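Local structure of BIFUNCTIONAL PROTEIN Proline utilization A (PutA) (Corynebacterium freiburgense, 5UX5) at residues 161-167 with 191-196; 197-201 with 759-763; 534-538 with 629-633; 776-782 with 801-806. The protein catalyses both steps of proline oxidation to glutamate, probably by coupling an FAD-dependent proline dehydrogenase to an NAD-dependent aldehyde dehydrogenase with substrate channeling. All coordinates share one frame. Residue numbers count along the deposited sequence, not the author numbering.

Contact 1: residues 161-167 with 191-196; sequences VLGDGEA and TSVVAQ
161-167 is a loop that enters helix 164-178; 191-196 is a loose helical turn that opens into a loop. In 161-167 an extended V161 leads through L162 to G163, the N-cap residue of the helix; A167 N bonds to G163 O at 3.1 Å. In 191-196 the turn opens at V194, and Q196 takes a left-handed backbone conformation (55/43). The closest CA pairs run in opposite order: G163–A195 and A167–V193, both 5.1 Å. The A195 methyl fills the centre of the contact. A195 CB lies 3.2 Å from G163 O, 3.7 Å from V161 CG1 and 4.2 Å from A167 CB. V161 is in the t rotamer and points toward the other segment, with CG1 also 3.5 Å from T191 O. The end of Q196 (m, t) reaches L162: Q196 NE2 to L162 O is 2.8 Å, a weak hydrogen bond, and NE2 also donates to A747 O. D164 (m) bridges to R752 and R212. L162 (m, t) points away and packs on helices 706-718 and 740-750. The segments follow adjacent parallel strands 151-157 and 185-189. Such neighbouring beta-alpha loops are typical of the TIM-barrel proline dehydrogenase fold.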
loop_
_atom_site.group_PDB
_atom_site.type_symbol
_atom_site.label_atom_id
_atom_site.label_comp_id
_atom_site.label_asym_id
_atom_site.label_seq_id
_atom_site.Cartn_x
_atom_site.Cartn_y
_atom_site.Cartn_z
ATOM N N VAL A 161 1.759 -9.571 -16.141
ATOM C CA VAL A 161 2.993 -10.279 -15.805
ATOM C C VAL A 161 3.162 -10.192 -14.290
ATOM O O VAL A 161 3.872 -9.333 -13.763
ATOM C CB VAL A 161 4.200 -9.739 -16.565
ATOM C CG1 VAL A 161 5.416 -10.609 -16.285
ATOM C CG2 VAL A 161 3.912 -9.690 -18.046
ATOM N N LEU A 162 2.517 -11.129 -13.585
ATOM C CA LEU A 162 2.592 -11.248 -12.137
ATOM C C LEU A 162 3.565 -12.318 -11.658
ATOM O O LEU A 162 3.969 -12.277 -10.493
ATOM C CB LEU A 162 1.197 -11.525 -11.570
ATOM C CG LEU A 162 0.239 -10.403 -12.005
ATOM C CD1 LEU A 162 -1.200 -10.609 -11.564
ATOM C CD2 LEU A 162 0.736 -9.071 -11.514
ATOM N N GLY A 163 3.977 -13.256 -12.525
ATOM C CA GLY A 163 4.880 -14.315 -12.116
ATOM C C GLY A 163 5.931 -14.624 -13.166
ATOM O O GLY A 163 5.889 -14.114 -14.284
ATOM N N ASP A 164 6.885 -15.477 -12.790
ATOM C CA ASP A 164 7.937 -15.837 -13.741
ATOM C C ASP A 164 7.403 -16.642 -14.918
ATOM O O ASP A 164 8.023 -16.651 -15.984
ATOM C CB ASP A 164 9.055 -16.621 -13.057
ATOM C CG ASP A 164 9.973 -15.736 -12.215
ATOM O OD1 ASP A 164 10.199 -14.534 -12.562
ATOM O OD2 ASP A 164 10.468 -16.277 -11.193
ATOM N N GLY A 165 6.283 -17.339 -14.745
ATOM C CA GLY A 165 5.678 -18.121 -15.812
ATOM C C GLY A 165 5.281 -17.249 -16.981
ATOM O O GLY A 165 5.709 -17.481 -18.111
ATOM N N GLU A 166 4.429 -16.256 -16.733
ATOM C CA GLU A 166 4.044 -15.359 -17.807
ATOM C C GLU A 166 5.203 -14.497 -18.272
ATOM O O GLU A 166 5.251 -14.121 -19.444
ATOM C CB GLU A 166 2.882 -14.489 -17.369
ATOM C CG GLU A 166 2.365 -13.560 -18.445
ATOM C CD GLU A 166 1.849 -14.257 -19.689
ATOM O OE1 GLU A 166 1.371 -15.428 -19.600
ATOM O OE2 GLU A 166 1.880 -13.568 -20.749
ATOM N N ALA A 167 6.148 -14.178 -17.390
ATOM C CA ALA A 167 7.298 -13.387 -17.820
ATOM C C ALA A 167 8.128 -14.146 -18.847
ATOM O O ALA A 167 8.654 -13.560 -19.805
ATOM C CB ALA A 167 8.151 -13.014 -16.618
ATOM N N THR A 191 9.665 -5.032 -17.083
ATOM C CA THR A 191 8.711 -5.713 -16.222
ATOM C C THR A 191 7.968 -6.824 -16.936
ATOM O O THR A 191 7.275 -7.596 -16.273
ATOM C CB THR A 191 7.702 -4.738 -15.671
ATOM O OG1 THR A 191 6.857 -4.304 -16.738
ATOM C CG2 THR A 191 8.414 -3.579 -15.143
ATOM N N SER A 192 8.094 -6.941 -18.252
ATOM C CA SER A 192 7.609 -8.141 -18.914
ATOM C C SER A 192 8.637 -9.261 -18.890
ATOM O O SER A 192 8.266 -10.424 -19.079
ATOM C CB SER A 192 7.250 -7.843 -20.367
ATOM O OG SER A 192 6.291 -6.811 -20.476
ATOM N N VAL A 193 9.910 -8.936 -18.647
ATOM C CA VAL A 193 10.967 -9.942 -18.651
ATOM C C VAL A 193 11.215 -10.494 -17.248
ATOM O O VAL A 193 11.556 -11.674 -17.095
ATOM C CB VAL A 193 12.236 -9.350 -19.283
ATOM C CG1 VAL A 193 13.407 -10.277 -19.130
ATOM C CG2 VAL A 193 11.994 -9.072 -20.752
ATOM N N VAL A 194 11.039 -9.667 -16.227
ATOM C CA VAL A 194 11.113 -10.073 -14.830
ATOM C C VAL A 194 9.793 -9.675 -14.160
ATOM O O VAL A 194 9.452 -8.488 -14.097
ATOM C CB VAL A 194 12.308 -9.420 -14.115
ATOM C CG1 VAL A 194 12.261 -9.708 -12.623
ATOM C CG2 VAL A 194 13.596 -9.920 -14.695
ATOM N N ALA A 195 9.039 -10.655 -13.679
ATOM C CA ALA A 195 7.845 -10.270 -12.953
ATOM C C ALA A 195 8.218 -9.876 -11.536
ATOM O O ALA A 195 9.248 -10.302 -11.011
ATOM C CB ALA A 195 6.825 -11.395 -12.921
ATOM N N GLN A 196 7.347 -9.060 -10.917
ATOM C CA GLN A 196 7.517 -8.593 -9.536
ATOM C C GLN A 196 8.868 -7.914 -9.321
ATOM O O GLN A 196 9.550 -8.150 -8.324
ATOM C CB GLN A 196 7.338 -9.749 -8.549
ATOM C CG GLN A 196 5.923 -10.342 -8.505
ATOM C CD GLN A 196 5.808 -11.623 -7.671
ATOM O OE1 GLN A 196 6.694 -11.967 -6.894
ATOM N NE2 GLN A 196 4.692 -12.319 -7.825
#

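Contact 2: residues 197-201 with 759-763; sequences LNPWD and LSTTM
An Asx turn overlapping a type I beta turn carries this contact between the proline dehydrogenase and aldehyde dehydrogenase parts of the chain. N198 OD1 accepts from W200 N at 3.0 Å, and D201 N bonds to N198 O at 3.2 Å. N198 is in the t rotamer with chi2 near 0°. The amide serves both segments: N198 OD1 holds the turn, and N198 ND2 reaches across to L759 O at 2.7 Å, a weak hydrogen bond with a bent angle of 121°. T762 CG2 lies 3.8 Å from N198 ND2. The segment 759-763 has no regular structure; it is helix-like at L759 and S760 and extends at T761. D201 and L759 are the nearest CA pair, 5.3 Å apart. D201 (t) sets its CB 4.2 Å from L759 CB, and its OD2 lies 3.2 Å from S760 CB. L759 (m, t) brings CD2 to 3.6 Å from W200 O and 4.3 Å from W200 CB. D201 is the N-cap of helix 202-221, where OD1 accepts from G204 N. The W200 ring turns away from 759-763 and packs on helices 477-484 and 550-574, and L759 also touches both of these helices.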
loop_
_atom_site.group_PDB
_atom_site.type_symbol
_atom_site.label_atom_id
_atom_site.label_comp_id
_atom_site.label_asym_id
_atom_site.label_seq_id
_atom_site.Cartn_x
_atom_site.Cartn_y
_atom_site.Cartn_z
ATOM N N LEU A 197 9.270 -7.075 -10.278
ATOM C CA LEU A 197 10.525 -6.336 -10.185
ATOM C C LEU A 197 10.680 -5.645 -8.830
ATOM O O LEU A 197 9.942 -4.706 -8.513
ATOM C CB LEU A 197 10.618 -5.331 -11.332
ATOM C CG LEU A 197 11.992 -5.020 -11.925
ATOM C CD1 LEU A 197 12.848 -6.273 -12.075
ATOM C CD2 LEU A 197 11.806 -4.314 -13.274
ATOM N N ASN A 198 11.606 -6.129 -8.016
ATOM C CA ASN A 198 11.824 -5.607 -6.671
ATOM C C ASN A 198 12.538 -4.258 -6.685
ATOM O O ASN A 198 13.746 -4.214 -6.951
ATOM C CB ASN A 198 12.632 -6.605 -5.869
ATOM C CG ASN A 198 12.901 -6.148 -4.446
ATOM O OD1 ASN A 198 12.464 -5.067 -3.992
ATOM N ND2 ASN A 198 13.624 -6.999 -3.712
ATOM N N PRO A 199 11.870 -3.160 -6.323
ATOM C CA PRO A 199 12.492 -1.832 -6.458
ATOM C C PRO A 199 13.663 -1.590 -5.537
ATOM O O PRO A 199 14.309 -0.544 -5.680
ATOM C CB PRO A 199 11.354 -0.874 -6.118
ATOM C CG PRO A 199 10.522 -1.657 -5.144
ATOM C CD PRO A 199 10.580 -3.104 -5.612
ATOM N N TRP A 200 13.941 -2.467 -4.575
ATOM C CA TRP A 200 15.052 -2.229 -3.658
ATOM C C TRP A 200 16.341 -2.911 -4.081
ATOM O O TRP A 200 17.384 -2.670 -3.463
ATOM C CB TRP A 200 14.688 -2.690 -2.241
ATOM C CG TRP A 200 13.628 -1.822 -1.620
ATOM C CD1 TRP A 200 12.288 -2.043 -1.636
ATOM C CD2 TRP A 200 13.826 -0.602 -0.914
ATOM N NE1 TRP A 200 11.637 -1.049 -0.978
ATOM C CE2 TRP A 200 12.552 -0.139 -0.526
ATOM C CE3 TRP A 200 14.954 0.148 -0.569
ATOM C CZ2 TRP A 200 12.362 1.063 0.178
ATOM C CZ3 TRP A 200 14.768 1.338 0.138
ATOM C CH2 TRP A 200 13.476 1.782 0.503
ATOM N N ASP A 201 16.308 -3.736 -5.118
ATOM C CA ASP A 201 17.459 -4.530 -5.523
ATOM C C ASP A 201 17.773 -4.197 -6.973
ATOM O O ASP A 201 17.494 -4.998 -7.865
ATOM C CB ASP A 201 17.175 -6.019 -5.338
ATOM C CG ASP A 201 18.395 -6.893 -5.628
ATOM O OD1 ASP A 201 19.525 -6.370 -5.494
ATOM O OD2 ASP A 201 18.228 -8.093 -5.984
ATOM N N LEU A 759 18.511 -7.709 0.140
ATOM C CA LEU A 759 17.711 -6.803 -0.688
ATOM C C LEU A 759 16.819 -7.523 -1.691
ATOM O O LEU A 759 15.730 -7.028 -2.011
ATOM C CB LEU A 759 18.624 -5.839 -1.438
ATOM C CG LEU A 759 19.330 -4.808 -0.571
ATOM C CD1 LEU A 759 20.448 -4.117 -1.363
ATOM C CD2 LEU A 759 18.280 -3.804 -0.113
ATOM N N SER A 760 17.241 -8.688 -2.182
ATOM C CA SER A 760 16.484 -9.384 -3.215
ATOM C C SER A 760 15.277 -10.115 -2.673
ATOM O O SER A 760 14.395 -10.456 -3.468
ATOM C CB SER A 760 17.368 -10.388 -3.954
ATOM O OG SER A 760 18.004 -11.270 -3.058
ATOM N N THR A 761 15.240 -10.380 -1.358
ATOM C CA THR A 761 14.092 -11.010 -0.705
ATOM C C THR A 761 12.808 -10.227 -0.952
ATOM O O THR A 761 12.734 -9.017 -0.686
ATOM C CB THR A 761 14.314 -11.117 0.817
ATOM O OG1 THR A 761 15.467 -11.905 1.112
ATOM C CG2 THR A 761 13.138 -11.772 1.465
ATOM N N THR A 762 11.781 -10.940 -1.416
ATOM C CA THR A 762 10.440 -10.396 -1.516
ATOM C C THR A 762 9.441 -11.112 -0.615
ATOM O O THR A 762 8.299 -10.648 -0.506
ATOM C CB THR A 762 9.954 -10.424 -2.984
ATOM O OG1 THR A 762 10.262 -11.684 -3.593
ATOM C CG2 THR A 762 10.665 -9.355 -3.775
ATOM N N MET A 763 9.814 -12.243 -0.001
ATOM C CA MET A 763 9.092 -12.807 1.146
ATOM C C MET A 763 10.118 -13.277 2.163
ATOM O O MET A 763 10.886 -14.201 1.882
ATOM C CB MET A 763 8.158 -13.963 0.796
ATOM C CG MET A 763 7.358 -14.355 2.030
ATOM S SD MET A 763 6.728 -16.011 2.089
ATOM C CE MET A 763 5.546 -15.925 0.808
#

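Contact 3: residues 534-538 with 629-633; sequences IRQDL and VALTA
Two helical segments pack side by side and run in opposite directions. I534 lies nearest A633 (CA–CA 7.3 Å) and L538 nearest V629 (6.5 Å). I534 is the N-cap of helix 535-544, and L538 N bonds to its O at 2.7 Å. I534 (p, t) is the long bump at one end. I534 CD1 enters a hollow on helix 624-636, 3.4 Å from A633 CB, 3.7 Å from V629 O and 3.9 Å from T632 OG1. The p rotamer of T632 folds OG1 back to V629 O (2.8 Å) and forms one wall. Helix 624-636 is the connection of a beta-alpha-beta unit between parallel strands 614-618 and 644-646, consistent with the Rossmann-like NAD-binding domain of aldehyde dehydrogenases. At the other end V629 (t) is the bump. V629 CG1 wedges against D537 CB (4.1 Å) and L538 CD2 (3.7 Å). L538 (m, t) returns the fit: CD2 lies over the small A630, 3.8 Å from its N and 4.2 Å from its CB.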
loop_
_atom_site.group_PDB
_atom_site.type_symbol
_atom_site.label_atom_id
_atom_site.label_comp_id
_atom_site.label_asym_id
_atom_site.label_seq_id
_atom_site.Cartn_x
_atom_site.Cartn_y
_atom_site.Cartn_z
ATOM N N ILE A 534 16.464 8.544 12.873
ATOM C CA ILE A 534 17.022 7.207 12.985
ATOM C C ILE A 534 16.233 6.188 12.153
ATOM O O ILE A 534 16.312 4.986 12.419
ATOM C CB ILE A 534 17.151 6.761 14.449
ATOM C CG1 ILE A 534 15.804 6.819 15.159
ATOM C CG2 ILE A 534 18.187 7.552 15.179
ATOM C CD1 ILE A 534 15.872 6.219 16.520
ATOM N N ARG A 535 15.503 6.644 11.121
ATOM C CA ARG A 535 14.795 5.697 10.266
ATOM C C ARG A 535 15.736 4.614 9.764
ATOM O O ARG A 535 15.372 3.434 9.719
ATOM C CB ARG A 535 14.134 6.402 9.069
ATOM C CG ARG A 535 13.523 5.385 8.101
ATOM C CD ARG A 535 12.807 5.978 6.894
ATOM N NE ARG A 535 11.725 6.888 7.261
ATOM C CZ ARG A 535 10.437 6.559 7.265
ATOM N NH1 ARG A 535 10.062 5.329 6.937
ATOM N NH2 ARG A 535 9.526 7.463 7.611
ATOM N N GLN A 536 16.977 4.984 9.433
ATOM C CA GLN A 536 17.876 3.973 8.908
ATOM C C GLN A 536 18.431 3.074 9.991
ATOM O O GLN A 536 18.637 1.880 9.746
ATOM C CB GLN A 536 18.992 4.628 8.101
ATOM C CG GLN A 536 18.592 4.736 6.656
ATOM C CD GLN A 536 18.909 6.070 6.056
ATOM O OE1 GLN A 536 20.081 6.425 5.829
ATOM N NE2 GLN A 536 17.852 6.841 5.796
ATOM N N ASP A 537 18.665 3.605 11.188
ATOM C CA ASP A 537 18.986 2.730 12.307
ATOM C C ASP A 537 17.824 1.773 12.598
ATOM O O ASP A 537 18.044 0.589 12.891
ATOM C CB ASP A 537 19.338 3.559 13.542
ATOM C CG ASP A 537 20.594 4.369 13.360
ATOM O OD1 ASP A 537 21.683 3.765 13.415
ATOM O OD2 ASP A 537 20.499 5.606 13.173
ATOM N N LEU A 538 16.576 2.266 12.546
ATOM C CA LEU A 538 15.462 1.365 12.804
ATOM C C LEU A 538 15.405 0.289 11.734
ATOM O O LEU A 538 15.214 -0.884 12.046
ATOM C CB LEU A 538 14.126 2.120 12.902
ATOM C CG LEU A 538 13.958 3.086 14.091
ATOM C CD1 LEU A 538 12.665 3.873 13.991
ATOM C CD2 LEU A 538 14.047 2.388 15.407
ATOM N N VAL A 629 16.678 0.274 20.180
ATOM C CA VAL A 629 17.013 1.268 19.160
ATOM C C VAL A 629 15.939 2.345 19.113
ATOM O O VAL A 629 16.248 3.540 19.042
ATOM C CB VAL A 629 17.243 0.598 17.789
ATOM C CG1 VAL A 629 17.486 1.634 16.691
ATOM C CG2 VAL A 629 18.398 -0.367 17.861
ATOM N N ALA A 630 14.663 1.940 19.156
ATOM C CA ALA A 630 13.569 2.916 19.199
ATOM C C ALA A 630 13.658 3.803 20.438
ATOM O O ALA A 630 13.430 5.017 20.359
ATOM C CB ALA A 630 12.216 2.208 19.174
ATOM N N LEU A 631 14.040 3.230 21.582
ATOM C CA LEU A 631 14.063 4.026 22.805
ATOM C C LEU A 631 15.019 5.208 22.693
ATOM O O LEU A 631 14.771 6.256 23.309
ATOM C CB LEU A 631 14.445 3.165 24.011
ATOM C CG LEU A 631 14.077 3.871 25.325
ATOM C CD1 LEU A 631 12.567 3.940 25.403
ATOM C CD2 LEU A 631 14.678 3.207 26.559
ATOM N N THR A 632 16.101 5.078 21.905
ATOM C CA THR A 632 17.069 6.171 21.835
ATOM C C THR A 632 16.451 7.422 21.213
ATOM O O THR A 632 16.871 8.536 21.542
ATOM C CB THR A 632 18.351 5.758 21.069
ATOM O OG1 THR A 632 18.075 5.510 19.684
ATOM C CG2 THR A 632 18.954 4.522 21.644
ATOM N N ALA A 633 15.432 7.266 20.350
ATOM C CA ALA A 633 14.747 8.432 19.797
ATOM C C ALA A 633 13.920 9.148 20.863
ATOM O O ALA A 633 13.967 10.377 20.972
ATOM C CB ALA A 633 13.857 8.017 18.634
#

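Contact 4: residues 776-782 with 801-806; sequences RGLTTLE and WSPGIR
The R806 guanidinium binds carbonyls at the C-terminal end of helix 772-779. R806 NH2 donates to G777 O at 2.9 Å, nearly straight at 169°, and weakly to T780 O at 2.6 Å. R806 NH1 forms a salt bridge with E785. This joins a helix end to strand 804-807, a strand in the sheet of the aldehyde dehydrogenase fold that pairs parallel with 824-830 and antiparallel with 786-787. R806 (m, t, t) is extended beyond chi1, so its chain carries the guanidinium from the strand to the carbonyls. The helix ends at T779, and T780 leaves helical angles with psi 142°. T780 (p) still folds back, with OG1 donating to R776 O at 2.8 Å. The extended R776 (t, t, t) makes a salt bridge within its own segment, R776 NH2 to E782 OE2 at 2.9 Å, and a cation-pi contact with W814. The closest CA pairs across the segments are L778–G804, 7.2 Å, and L781–R806, 7.7 Å. The CA-to-CB bond of W801 (m) points toward 776-782, and its ring meets L778 and T779. T779 CG2 comes within 4.0 Å of W801 CH2. L778 (m, t) lies over one ring face in a CH-pi contact, with L778 CD1 3.6 Å from the centroid of the W801 six-membered ring.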
loop_
_atom_site.group_PDB
_atom_site.type_symbol
_atom_site.label_atom_id
_atom_site.label_comp_id
_atom_site.label_asym_id
_atom_site.label_seq_id
_atom_site.Cartn_x
_atom_site.Cartn_y
_atom_site.Cartn_z
ATOM N N ARG A 776 1.410 -27.315 11.359
ATOM C CA ARG A 776 0.275 -28.025 10.782
ATOM C C ARG A 776 -0.193 -27.333 9.512
ATOM O O ARG A 776 -0.464 -27.988 8.494
ATOM C CB ARG A 776 -0.869 -28.138 11.787
ATOM C CG ARG A 776 -2.109 -28.773 11.179
ATOM C CD ARG A 776 -3.122 -29.035 12.248
ATOM N NE ARG A 776 -4.317 -29.743 11.810
ATOM C CZ ARG A 776 -5.281 -30.080 12.655
ATOM N NH1 ARG A 776 -5.143 -29.759 13.933
ATOM N NH2 ARG A 776 -6.355 -30.736 12.242
ATOM N N GLY A 777 -0.302 -25.996 9.564
ATOM C CA GLY A 777 -0.714 -25.249 8.393
ATOM C C GLY A 777 0.222 -25.416 7.210
ATOM O O GLY A 777 -0.224 -25.401 6.058
ATOM N N LEU A 778 1.525 -25.587 7.475
ATOM C CA LEU A 778 2.520 -25.711 6.412
ATOM C C LEU A 778 2.607 -27.112 5.796
ATOM O O LEU A 778 2.891 -27.218 4.595
ATOM C CB LEU A 778 3.896 -25.323 6.942
ATOM C CG LEU A 778 4.163 -23.861 7.261
ATOM C CD1 LEU A 778 5.403 -23.785 8.123
ATOM C CD2 LEU A 778 4.307 -23.017 5.999
ATOM N N THR A 779 2.358 -28.192 6.560
ATOM C CA THR A 779 2.737 -29.546 6.140
ATOM C C THR A 779 1.570 -30.492 5.878
ATOM O O THR A 779 1.680 -31.368 5.015
ATOM C CB THR A 779 3.642 -30.209 7.191
ATOM O OG1 THR A 779 2.933 -30.307 8.428
ATOM C CG2 THR A 779 4.896 -29.415 7.413
ATOM N N THR A 780 0.444 -30.301 6.549
ATOM C CA THR A 780 -0.652 -31.259 6.559
ATOM C C THR A 780 -1.903 -30.630 5.962
ATOM O O THR A 780 -2.146 -29.440 6.151
ATOM C CB THR A 780 -0.956 -31.741 7.993
ATOM O OG1 THR A 780 -1.365 -30.619 8.769
ATOM C CG2 THR A 780 0.254 -32.388 8.677
ATOM N N LEU A 781 -2.661 -31.424 5.207
ATOM C CA LEU A 781 -3.935 -31.039 4.615
ATOM C C LEU A 781 -5.114 -31.606 5.405
ATOM O O LEU A 781 -4.963 -32.523 6.212
ATOM C CB LEU A 781 -4.014 -31.522 3.174
ATOM C CG LEU A 781 -2.898 -31.008 2.266
ATOM C CD1 LEU A 781 -1.713 -31.972 2.163
ATOM C CD2 LEU A 781 -3.476 -30.813 0.909
ATOM N N GLU A 782 -6.293 -31.016 5.205
ATOM C CA GLU A 782 -7.522 -31.639 5.675
ATOM C C GLU A 782 -8.226 -32.301 4.496
ATOM O O GLU A 782 -7.889 -32.078 3.335
ATOM C CB GLU A 782 -8.452 -30.634 6.368
ATOM C CG GLU A 782 -7.746 -29.765 7.383
ATOM C CD GLU A 782 -7.670 -30.398 8.749
ATOM O OE1 GLU A 782 -8.714 -30.857 9.249
ATOM O OE2 GLU A 782 -6.560 -30.416 9.327
ATOM N N TRP A 801 10.585 -20.689 4.926
ATOM C CA TRP A 801 9.573 -21.558 4.329
ATOM C C TRP A 801 9.015 -20.905 3.074
ATOM O O TRP A 801 8.624 -19.730 3.102
ATOM C CB TRP A 801 8.417 -21.849 5.295
ATOM C CG TRP A 801 8.739 -22.863 6.306
ATOM C CD1 TRP A 801 9.474 -22.682 7.439
ATOM C CD2 TRP A 801 8.349 -24.249 6.293
ATOM N NE1 TRP A 801 9.570 -23.872 8.134
ATOM C CE2 TRP A 801 8.892 -24.847 7.448
ATOM C CE3 TRP A 801 7.595 -25.041 5.417
ATOM C CZ2 TRP A 801 8.701 -26.187 7.752
ATOM C CZ3 TRP A 801 7.417 -26.385 5.721
ATOM C CH2 TRP A 801 7.960 -26.936 6.876
ATOM N N SER A 802 8.948 -21.671 1.986
ATOM C CA SER A 802 8.314 -21.175 0.777
ATOM C C SER A 802 6.797 -21.135 0.995
ATOM O O SER A 802 6.273 -21.847 1.848
ATOM C CB SER A 802 8.700 -22.054 -0.432
ATOM O OG SER A 802 7.717 -23.020 -0.800
ATOM N N PRO A 803 6.075 -20.279 0.272
ATOM C CA PRO A 803 4.631 -20.146 0.521
ATOM C C PRO A 803 3.868 -21.329 -0.033
ATOM O O PRO A 803 4.321 -22.006 -0.958
ATOM C CB PRO A 803 4.252 -18.874 -0.238
ATOM C CG PRO A 803 5.297 -18.777 -1.351
ATOM C CD PRO A 803 6.554 -19.389 -0.813
ATOM N N GLY A 804 2.656 -21.534 0.500
ATOM C CA GLY A 804 1.783 -22.580 0.014
ATOM C C GLY A 804 0.363 -22.085 -0.186
ATOM O O GLY A 804 -0.027 -21.062 0.342
ATOM N N ILE A 805 -0.409 -22.830 -0.969
ATOM C CA ILE A 805 -1.812 -22.503 -1.231
ATOM C C ILE A 805 -2.637 -23.798 -1.167
ATOM O O ILE A 805 -2.429 -24.711 -1.979
ATOM C CB ILE A 805 -1.995 -21.806 -2.590
ATOM C CG1 ILE A 805 -1.203 -20.505 -2.636
ATOM C CG2 ILE A 805 -3.462 -21.596 -2.927
ATOM C CD1 ILE A 805 -1.211 -19.884 -3.976
ATOM N N ARG A 806 -3.542 -23.889 -0.178
ATOM C CA ARG A 806 -4.562 -24.939 -0.109
ATOM C C ARG A 806 -5.783 -24.588 -0.940
ATOM O O ARG A 806 -6.267 -23.447 -0.909
ATOM C CB ARG A 806 -5.070 -25.121 1.307
ATOM C CG ARG A 806 -4.059 -25.379 2.288
ATOM C CD ARG A 806 -4.715 -25.430 3.625
ATOM N NE ARG A 806 -3.669 -25.727 4.576
ATOM C CZ ARG A 806 -3.688 -26.749 5.404
ATOM N NH1 ARG A 806 -4.740 -27.563 5.421
ATOM N NH2 ARG A 806 -2.656 -26.935 6.217
#

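From the N terminus, contact 1 comes first. It closes a loop of 23 residues in the proline dehydrogenase barrel and joins two successive beta-alpha loops. Contact 2 starts at the next residue and closes after 557 intervening residues, tying the barrel to the aldehyde dehydrogenase part. Contact 3 is nested inside that long loop and joins two helices of the aldehyde dehydrogenase part. Contact 4 follows in series and closes 18 residues between a helix and a strand. Contacts 1 and 2 touch through T191 CG2 and L197 CD2, 3.9 Å apart. Contacts 2 and 4 touch through M763 CE and P803 CB, 3.4 Å apart. Contact 3 touches none of the others.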